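Local coordinates for methylxanthine N1-demethylase NdmA (Pseudomonas putida, PDB 6ICN), which removes the N1-methyl group of caffeine and related methylxanthines as a Rieske non-heme iron oxygenase, giving theobromine and formaldehyde from caffeine, at residues F189-F201 with F299-I311. Residues are numbered along the deposited sequence; the frame is centred on the assembly and turned at random.
With CO (cobalt (II) ion), chain E; CFF (caffeine), chain F.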
ATOM      1  N   PHE A 189      19.190  35.528  -3.279  1.00 27.59           N
ATOM      2  CA  PHE A 189      20.302  35.640  -2.342  1.00 28.44           C
ATOM      3  C   PHE A 189      19.855  35.604  -0.876  1.00 26.18           C
ATOM      4  O   PHE A 189      20.650  35.239  -0.008  1.00 32.24           O
ATOM      5  CB  PHE A 189      21.085  36.945  -2.584  1.00 31.45           C
ATOM      6  CG  PHE A 189      21.584  37.146  -4.010  1.00 33.04           C
ATOM      7  CD1 PHE A 189      21.753  36.082  -4.886  1.00 33.52           C
ATOM      8  CD2 PHE A 189      21.909  38.430  -4.462  1.00 35.86           C
ATOM      9  CE1 PHE A 189      22.221  36.301  -6.197  1.00 32.36           C
ATOM     10  CE2 PHE A 189      22.378  38.654  -5.761  1.00 32.91           C
ATOM     11  CZ  PHE A 189      22.535  37.589  -6.626  1.00 36.45           C
ATOM     12  N   SER A 190      18.599  35.945  -0.592  1.00 27.80           N
ATOM     13  CA  SER A 190      18.122  36.136   0.776  1.00 27.13           C
ATOM     14  C   SER A 190      17.723  34.846   1.496  1.00 24.60           C
ATOM     15  O   SER A 190      17.707  34.826   2.733  1.00 23.63           O
ATOM     16  CB  SER A 190      16.912  37.078   0.757  1.00 23.17           C
ATOM     17  OG  SER A 190      17.300  38.396   0.402  1.00 31.51           O
ATOM     18  N   HIS A 191      17.365  33.778   0.772  1.00 24.25           N
ATOM     19  CA  HIS A 191      16.802  32.614   1.442  1.00 22.61           C
ATOM     20  C   HIS A 191      17.852  31.631   1.930  1.00 23.70           C
ATOM     21  O   HIS A 191      17.530  30.798   2.791  1.00 24.50           O
ATOM     22  CB  HIS A 191      15.813  31.886   0.515  1.00 22.50           C
ATOM     23  CG  HIS A 191      16.459  30.965  -0.482  1.00 24.75           C
ATOM     24  ND1 HIS A 191      17.140  31.415  -1.592  1.00 24.04           N
ATOM     25  CD2 HIS A 191      16.498  29.610  -0.545  1.00 22.73           C
ATOM     26  CE1 HIS A 191      17.591  30.383  -2.284  1.00 24.95           C
ATOM     27  NE2 HIS A 191      17.203  29.275  -1.677  1.00 19.28           N
ATOM     28  N   PHE A 192      19.093  31.719   1.416  1.00 26.30           N
ATOM     29  CA  PHE A 192      20.109  30.724   1.759  1.00 29.71           C
ATOM     30  C   PHE A 192      20.223  30.557   3.265  1.00 27.20           C
ATOM     31  O   PHE A 192      20.289  29.434   3.778  1.00 28.79           O
ATOM     32  CB  PHE A 192      21.479  31.106   1.176  1.00 26.49           C
ATOM     33  CG  PHE A 192      21.552  31.084  -0.336  1.00 31.13           C
ATOM     34  CD1 PHE A 192      21.549  29.892  -1.033  1.00 30.29           C
ATOM     35  CD2 PHE A 192      21.668  32.261  -1.058  1.00 34.26           C
ATOM     36  CE1 PHE A 192      21.639  29.867  -2.416  1.00 31.51           C
ATOM     37  CE2 PHE A 192      21.759  32.246  -2.454  1.00 33.85           C
ATOM     38  CZ  PHE A 192      21.735  31.043  -3.134  1.00 32.53           C
ATOM     39  N   ALA A 193      20.218  31.670   4.003  1.00 30.22           N
ATOM     40  CA  ALA A 193      20.404  31.598   5.443  1.00 27.67           C
ATOM     41  C   ALA A 193      19.257  30.897   6.158  1.00 32.03           C
ATOM     42  O   ALA A 193      19.472  30.354   7.240  1.00 28.80           O
ATOM     43  CB  ALA A 193      20.598  33.010   6.014  1.00 33.34           C
ATOM     44  N   PHE A 194      18.057  30.864   5.572  1.00 26.18           N
ATOM     45  CA  PHE A 194      16.889  30.282   6.222  1.00 24.55           C
ATOM     46  C   PHE A 194      16.500  28.904   5.698  1.00 25.90           C
ATOM     47  O   PHE A 194      15.999  28.080   6.466  1.00 25.01           O
ATOM     48  CB  PHE A 194      15.721  31.255   6.079  1.00 23.47           C
ATOM     49  CG  PHE A 194      15.987  32.534   6.780  1.00 22.94           C
ATOM     50  CD1 PHE A 194      15.841  32.598   8.158  1.00 23.63           C
ATOM     51  CD2 PHE A 194      16.458  33.644   6.093  1.00 22.93           C
ATOM     52  CE1 PHE A 194      16.151  33.753   8.833  1.00 22.31           C
ATOM     53  CE2 PHE A 194      16.763  34.812   6.765  1.00 25.87           C
ATOM     54  CZ  PHE A 194      16.600  34.864   8.138  1.00 25.02           C
ATOM     55  N   ILE A 195      16.748  28.625   4.425  1.00 25.32           N
ATOM     56  CA  ILE A 195      16.339  27.350   3.839  1.00 23.10           C
ATOM     57  C   ILE A 195      17.537  26.409   3.794  1.00 24.80           C
ATOM     58  O   ILE A 195      17.378  25.184   3.924  1.00 22.29           O
ATOM     59  CB  ILE A 195      15.705  27.581   2.455  1.00 22.47           C
ATOM     60  CG1 ILE A 195      14.326  28.229   2.634  1.00 23.57           C
ATOM     61  CG2 ILE A 195      15.562  26.268   1.643  1.00 20.78           C
ATOM     62  CD1 ILE A 195      13.450  28.138   1.429  1.00 29.88           C
ATOM     63  N   HIS A 196      18.755  26.977   3.682  1.00 24.19           N
ATOM     64  CA  HIS A 196      19.976  26.177   3.539  1.00 22.61           C
ATOM     65  C   HIS A 196      21.047  26.459   4.601  1.00 25.18           C
ATOM     66  O   HIS A 196      22.233  26.532   4.252  1.00 25.68           O
ATOM     67  CB  HIS A 196      20.606  26.423   2.165  1.00 23.04           C
ATOM     68  CG  HIS A 196      19.660  26.244   1.013  1.00 23.09           C
ATOM     69  ND1 HIS A 196      19.107  25.023   0.677  1.00 20.06           N
ATOM     70  CD2 HIS A 196      19.213  27.126   0.090  1.00 21.21           C
ATOM     71  CE1 HIS A 196      18.339  25.169  -0.388  1.00 18.95           C
ATOM     72  NE2 HIS A 196      18.372  26.441  -0.756  1.00 21.19           N
ATOM     73  N   PRO A 197      20.698  26.593   5.885  1.00 26.44           N
ATOM     74  CA  PRO A 197      21.733  26.985   6.862  1.00 28.18           C
ATOM     75  C   PRO A 197      22.833  25.951   7.038  1.00 34.15           C
ATOM     76  O   PRO A 197      24.015  26.312   7.094  1.00 38.43           O
ATOM     77  CB  PRO A 197      20.932  27.193   8.155  1.00 29.56           C
ATOM     78  CG  PRO A 197      19.753  26.315   8.000  1.00 32.01           C
ATOM     79  CD  PRO A 197      19.398  26.378   6.542  1.00 28.27           C
ATOM     80  N   GLY A 198      22.501  24.669   7.128  1.00 30.63           N
ATOM     81  CA  GLY A 198      23.630  23.755   7.264  1.00 40.04           C
ATOM     82  C   GLY A 198      24.470  23.604   6.009  1.00 37.85           C
ATOM     83  O   GLY A 198      25.580  23.066   6.076  1.00 40.63           O
ATOM     84  N   THR A 199      23.992  24.119   4.885  1.00 30.48           N
ATOM     85  CA  THR A 199      24.264  23.527   3.588  1.00 26.57           C
ATOM     86  C   THR A 199      24.924  24.486   2.614  1.00 29.65           C
ATOM     87  O   THR A 199      25.949  24.138   2.008  1.00 28.29           O
ATOM     88  CB  THR A 199      22.926  23.005   3.031  1.00 29.69           C
ATOM     89  OG1 THR A 199      22.339  22.134   4.010  1.00 32.79           O
ATOM     90  CG2 THR A 199      23.124  22.249   1.740  1.00 28.40           C
ATOM     91  N   LEU A 200      24.364  25.682   2.440  1.00 27.91           N
ATOM     92  CA  LEU A 200      24.940  26.682   1.544  1.00 28.49           C
ATOM     93  C   LEU A 200      25.450  27.923   2.258  1.00 32.56           C
ATOM     94  O   LEU A 200      26.491  28.454   1.876  1.00 32.13           O
ATOM     95  CB  LEU A 200      23.914  27.098   0.478  1.00 27.51           C
ATOM     96  CG  LEU A 200      23.743  26.039  -0.613  1.00 27.70           C
ATOM     97  CD1 LEU A 200      22.635  26.415  -1.589  1.00 26.44           C
ATOM     98  CD2 LEU A 200      25.073  25.814  -1.337  1.00 29.17           C
ATOM     99  N   PHE A 201      24.759  28.404   3.284  1.00 30.36           N
ATOM    100  CA  PHE A 201      25.145  29.655   3.917  1.00 34.44           C
ATOM    101  C   PHE A 201      25.186  29.496   5.428  1.00 39.77           C
ATOM    102  O   PHE A 201      24.520  28.628   5.999  1.00 36.45           O
ATOM    103  CB  PHE A 201      24.174  30.786   3.560  1.00 33.06           C
ATOM    104  CG  PHE A 201      24.618  31.635   2.399  1.00 36.33           C
ATOM    105  CD1 PHE A 201      24.913  31.057   1.167  1.00 33.46           C
ATOM    106  CD2 PHE A 201      24.712  33.014   2.533  1.00 37.01           C
ATOM    107  CE1 PHE A 201      25.311  31.839   0.088  1.00 36.30           C
ATOM    108  CE2 PHE A 201      25.104  33.806   1.457  1.00 39.47           C
ATOM    109  CZ  PHE A 201      25.408  33.218   0.233  1.00 37.77           C
ATOM    110  N   PHE A 299      24.588  16.133  -2.537  1.00 17.20           N
ATOM    111  CA  PHE A 299      24.514  17.515  -2.069  1.00 18.16           C
ATOM    112  C   PHE A 299      23.447  18.302  -2.834  1.00 18.79           C
ATOM    113  O   PHE A 299      22.619  18.996  -2.228  1.00 20.08           O
ATOM    114  CB  PHE A 299      25.872  18.189  -2.209  1.00 19.35           C
ATOM    115  CG  PHE A 299      25.887  19.594  -1.688  1.00 20.22           C
ATOM    116  CD1 PHE A 299      26.016  19.837  -0.335  1.00 24.72           C
ATOM    117  CD2 PHE A 299      25.736  20.663  -2.551  1.00 20.87           C
ATOM    118  CE1 PHE A 299      26.008  21.137   0.157  1.00 23.59           C
ATOM    119  CE2 PHE A 299      25.729  21.963  -2.069  1.00 22.41           C
ATOM    120  CZ  PHE A 299      25.865  22.196  -0.716  1.00 23.43           C
ATOM    121  N   ASN A 300      23.445  18.203  -4.166  1.00 17.56           N
ATOM    122  CA  ASN A 300      22.407  18.890  -4.944  1.00 17.92           C
ATOM    123  C   ASN A 300      21.015  18.431  -4.524  1.00 20.27           C
ATOM    124  O   ASN A 300      20.103  19.249  -4.365  1.00 17.34           O
ATOM    125  CB  ASN A 300      22.611  18.653  -6.448  1.00 17.57           C
ATOM    126  CG  ASN A 300      23.901  19.262  -6.962  1.00 19.64           C
ATOM    127  OD1 ASN A 300      24.382  20.256  -6.428  1.00 21.00           O
ATOM    128  ND2 ASN A 300      24.484  18.644  -7.983  1.00 21.04           N
ATOM    129  N   ASP A 301      20.835  17.116  -4.346  1.00 18.09           N
ATOM    130  CA  ASP A 301      19.535  16.593  -3.955  1.00 18.54           C
ATOM    131  C   ASP A 301      19.113  17.131  -2.593  1.00 17.66           C
ATOM    132  O   ASP A 301      17.925  17.398  -2.361  1.00 19.15           O
ATOM    133  CB  ASP A 301      19.576  15.065  -3.930  1.00 19.68           C
ATOM    134  CG  ASP A 301      19.619  14.444  -5.327  1.00 21.20           C
ATOM    135  OD1 ASP A 301      19.441  15.168  -6.333  1.00 24.98           O
ATOM    136  OD2 ASP A 301      19.833  13.215  -5.386  1.00 29.93           O
ATOM    137  N   LEU A 302      20.072  17.296  -1.680  1.00 17.23           N
ATOM    138  CA  LEU A 302      19.779  17.858  -0.359  1.00 18.63           C
ATOM    139  C   LEU A 302      19.303  19.304  -0.471  1.00 17.86           C
ATOM    140  O   LEU A 302      18.297  19.689   0.144  1.00 19.29           O
ATOM    141  CB  LEU A 302      21.033  17.757   0.524  1.00 20.15           C
ATOM    142  CG  LEU A 302      21.006  18.445   1.890  1.00 23.44           C
ATOM    143  CD1 LEU A 302      19.879  17.861   2.741  1.00 27.74           C
ATOM    144  CD2 LEU A 302      22.364  18.335   2.592  1.00 25.44           C
ATOM    145  N   VAL A 303      20.017  20.110  -1.265  1.00 18.68           N
ATOM    146  CA  VAL A 303      19.605  21.491  -1.535  1.00 16.94           C
ATOM    147  C   VAL A 303      18.184  21.526  -2.082  1.00 17.85           C
ATOM    148  O   VAL A 303      17.329  22.281  -1.601  1.00 18.23           O
ATOM    149  CB  VAL A 303      20.597  22.155  -2.509  1.00 17.57           C
ATOM    150  CG1 VAL A 303      20.048  23.504  -3.018  1.00 20.08           C
ATOM    151  CG2 VAL A 303      21.967  22.346  -1.844  1.00 20.17           C
ATOM    152  N   PHE A 304      17.898  20.690  -3.080  1.00 16.73           N
ATOM    153  CA  PHE A 304      16.563  20.704  -3.665  1.00 16.73           C
ATOM    154  C   PHE A 304      15.510  20.266  -2.647  1.00 15.32           C
ATOM    155  O   PHE A 304      14.400  20.805  -2.629  1.00 16.66           O
ATOM    156  CB  PHE A 304      16.523  19.820  -4.912  1.00 18.58           C
ATOM    157  CG  PHE A 304      17.343  20.354  -6.084  1.00 21.40           C
ATOM    158  CD1 PHE A 304      17.566  21.719  -6.251  1.00 21.14           C
ATOM    159  CD2 PHE A 304      17.883  19.468  -7.018  1.00 22.78           C
ATOM    160  CE1 PHE A 304      18.323  22.202  -7.349  1.00 24.16           C
ATOM    161  CE2 PHE A 304      18.639  19.945  -8.112  1.00 23.62           C
ATOM    162  CZ  PHE A 304      18.850  21.307  -8.275  1.00 23.92           C
ATOM    163  N   ALA A 305      15.838  19.281  -1.795  1.00 17.21           N
ATOM    164  CA  ALA A 305      14.881  18.847  -0.779  1.00 18.33           C
ATOM    165  C   ALA A 305      14.613  19.948   0.232  1.00 17.86           C
ATOM    166  O   ALA A 305      13.505  20.017   0.780  1.00 18.97           O
ATOM    167  CB  ALA A 305      15.382  17.595  -0.052  1.00 21.15           C
ATOM    168  N   GLU A 306      15.616  20.795   0.511  1.00 17.35           N
ATOM    169  CA  GLU A 306      15.404  21.936   1.407  1.00 19.79           C
ATOM    170  C   GLU A 306      14.479  22.981   0.777  1.00 18.48           C
ATOM    171  O   GLU A 306      13.563  23.496   1.440  1.00 19.62           O
ATOM    172  CB  GLU A 306      16.755  22.542   1.798  1.00 20.47           C
ATOM    173  CG  GLU A 306      17.571  21.593   2.717  1.00 23.71           C
ATOM    174  CD  GLU A 306      19.010  22.053   2.983  1.00 25.32           C
ATOM    175  OE1 GLU A 306      19.553  22.888   2.222  1.00 21.47           O
ATOM    176  OE2 GLU A 306      19.619  21.535   3.952  1.00 28.98           O
ATOM    177  N   ASP A 307      14.661  23.273  -0.520  1.00 17.46           N
ATOM    178  CA  ASP A 307      13.792  24.249  -1.189  1.00 17.31           C
ATOM    179  C   ASP A 307      12.361  23.742  -1.381  1.00 16.96           C
ATOM    180  O   ASP A 307      11.407  24.510  -1.225  1.00 17.26           O
ATOM    181  CB  ASP A 307      14.379  24.627  -2.559  1.00 15.59           C
ATOM    182  CG  ASP A 307      15.542  25.584  -2.452  1.00 20.37           C
ATOM    183  OD1 ASP A 307      15.369  26.667  -1.881  1.00 20.95           O
ATOM    184  OD2 ASP A 307      16.639  25.269  -2.952  1.00 17.12           O
ATOM    185  N   LYS A 308      12.191  22.471  -1.764  1.00 14.86           N
ATOM    186  CA  LYS A 308      10.932  21.998  -2.348  1.00 16.50           C
ATOM    187  C   LYS A 308       9.676  22.314  -1.532  1.00 14.57           C
ATOM    188  O   LYS A 308       8.718  22.855  -2.105  1.00 15.22           O
ATOM    189  CB  LYS A 308      11.057  20.487  -2.605  1.00 16.70           C
ATOM    190  CG  LYS A 308       9.814  19.855  -3.239  1.00 17.63           C
ATOM    191  CD  LYS A 308      10.046  18.335  -3.433  1.00 19.78           C
ATOM    192  CE  LYS A 308       8.823  17.639  -4.056  1.00 22.83           C
ATOM    193  NZ  LYS A 308       7.692  17.566  -3.084  1.00 25.96           N
ATOM    194  N   PRO A 309       9.595  22.007  -0.233  1.00 15.03           N
ATOM    195  CA  PRO A 309       8.313  22.222   0.459  1.00 15.68           C
ATOM    196  C   PRO A 309       7.925  23.693   0.526  1.00 14.65           C
ATOM    197  O   PRO A 309       6.740  24.031   0.417  1.00 15.90           O
ATOM    198  CB  PRO A 309       8.556  21.626   1.849  1.00 19.88           C
ATOM    199  CG  PRO A 309      10.026  21.500   1.992  1.00 23.74           C
ATOM    200  CD  PRO A 309      10.574  21.308   0.619  1.00 18.28           C
ATOM    201  N   VAL A 310       8.910  24.572   0.682  1.00 16.28           N
ATOM    202  CA  VAL A 310       8.593  25.995   0.787  1.00 14.51           C
ATOM    203  C   VAL A 310       8.140  26.535  -0.553  1.00 14.05           C
ATOM    204  O   VAL A 310       7.154  27.287  -0.638  1.00 15.07           O
ATOM    205  CB  VAL A 310       9.808  26.755   1.346  1.00 15.31           C
ATOM    206  CG1 VAL A 310       9.513  28.258   1.457  1.00 15.97           C
ATOM    207  CG2 VAL A 310      10.206  26.166   2.696  1.00 19.12           C
ATOM    208  N   ILE A 311       8.845  26.183  -1.631  1.00 14.82           N
ATOM    209  CA  ILE A 311       8.443  26.711  -2.930  1.00 13.45           C
ATOM    210  C   ILE A 311       7.083  26.145  -3.343  1.00 14.55           C
ATOM    211  O   ILE A 311       6.245  26.866  -3.896  1.00 15.39           O
ATOM    212  CB  ILE A 311       9.536  26.454  -3.992  1.00 14.72           C
ATOM    213  CG1 ILE A 311       9.095  27.050  -5.321  1.00 16.25           C
ATOM    214  CG2 ILE A 311       9.803  24.953  -4.185  1.00 22.60           C
ATOM    215  CD1 ILE A 311      10.171  27.089  -6.371  1.00 23.86           C
TER
HETATM  216 CO    CO E 401      17.337  27.277  -2.309  1.00 20.13          CO
HETATM  217  N1  CFF F 402      21.703  26.966  -5.921  1.00 27.43           N
HETATM  218  C2  CFF F 402      22.932  27.466  -5.572  1.00 30.14           C
HETATM  219  C10 CFF F 402      20.594  27.875  -6.148  1.00 27.58           C
HETATM  220  C6  CFF F 402      21.513  25.650  -6.048  1.00 27.94           C
HETATM  221  N3  CFF F 402      23.973  26.622  -5.355  1.00 30.34           N
HETATM  222  O11 CFF F 402      23.092  28.643  -5.459  1.00 27.76           O
HETATM  223  C12 CFF F 402      25.285  27.142  -4.981  1.00 29.20           C
HETATM  224  C4  CFF F 402      23.784  25.288  -5.482  1.00 29.57           C
HETATM  225  C5  CFF F 402      22.578  24.795  -5.831  1.00 25.65           C
HETATM  226  N9  CFF F 402      24.623  24.249  -5.328  1.00 32.45           N
HETATM  227  O13 CFF F 402      20.435  25.217  -6.353  1.00 25.79           O
HETATM  228  N7  CFF F 402      22.682  23.455  -5.900  1.00 26.44           N
HETATM  229  C8  CFF F 402      23.940  23.121  -5.589  1.00 27.13           C
HETATM  230  C14 CFF F 402      21.815  22.331  -6.208  1.00 28.08           C
HETATM  231  O   HOH W   1      20.010  23.269   6.113  1.00 34.93           O
HETATM  232  O   HOH W   2      17.669  27.798  -4.315  1.00 22.95           O
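The His196 ring pushes edge-on into a hollow of helix 293-313 formed by Val303, Glu306 and Asp307. His196 CE1 sits 3.6 Å from Val303 CG1. Ile195 CG2 lies over one ring face and Leu200 CD1 over the opposite one, both toward the rim, limiting its tilt. One turn on from Glu306, Ile195 CD1 meets Val310 CB tip to tip (3.9 Å). Thr199 CG2 rests in the notch beside Phe299 CE1 and Val303 CG2, and Leu200 CD2 touches the Phe299 ring edge.

Glu306 reaches out with CG anti to its carbonyl carbon (chi1 -69°) to hold both His196 and Thr199. Glu306 OE1 takes a nearly straight bond from His196 ND1 (2.7 Å, 170°) on its anti side. Glu306 OE2 accepts from Thr199 OG1 (2.8 Å) through the syn lone pair, and a water links it to Gly198 N. With an alanine here, His196 ND1 and Thr199 OG1 would probably lose their acceptor and the metal-binding ring could turn more easily.

His191 NE2, His196 NE2 and both oxygens of Asp307 bind cobalt, with a water as fifth ligand. This is the two-histidine, one-carboxylate facial triad of Rieske oxygenases, with cobalt probably standing in for iron. Asn185 ND2 also hydrogen-bonds Asp307 OD1. Leu200 CD2 and Val303 CG1 line the caffeine pocket. Glu306 is thus a second-shell carboxylate that fixes the His196 ring and probably makes it a stronger metal donor.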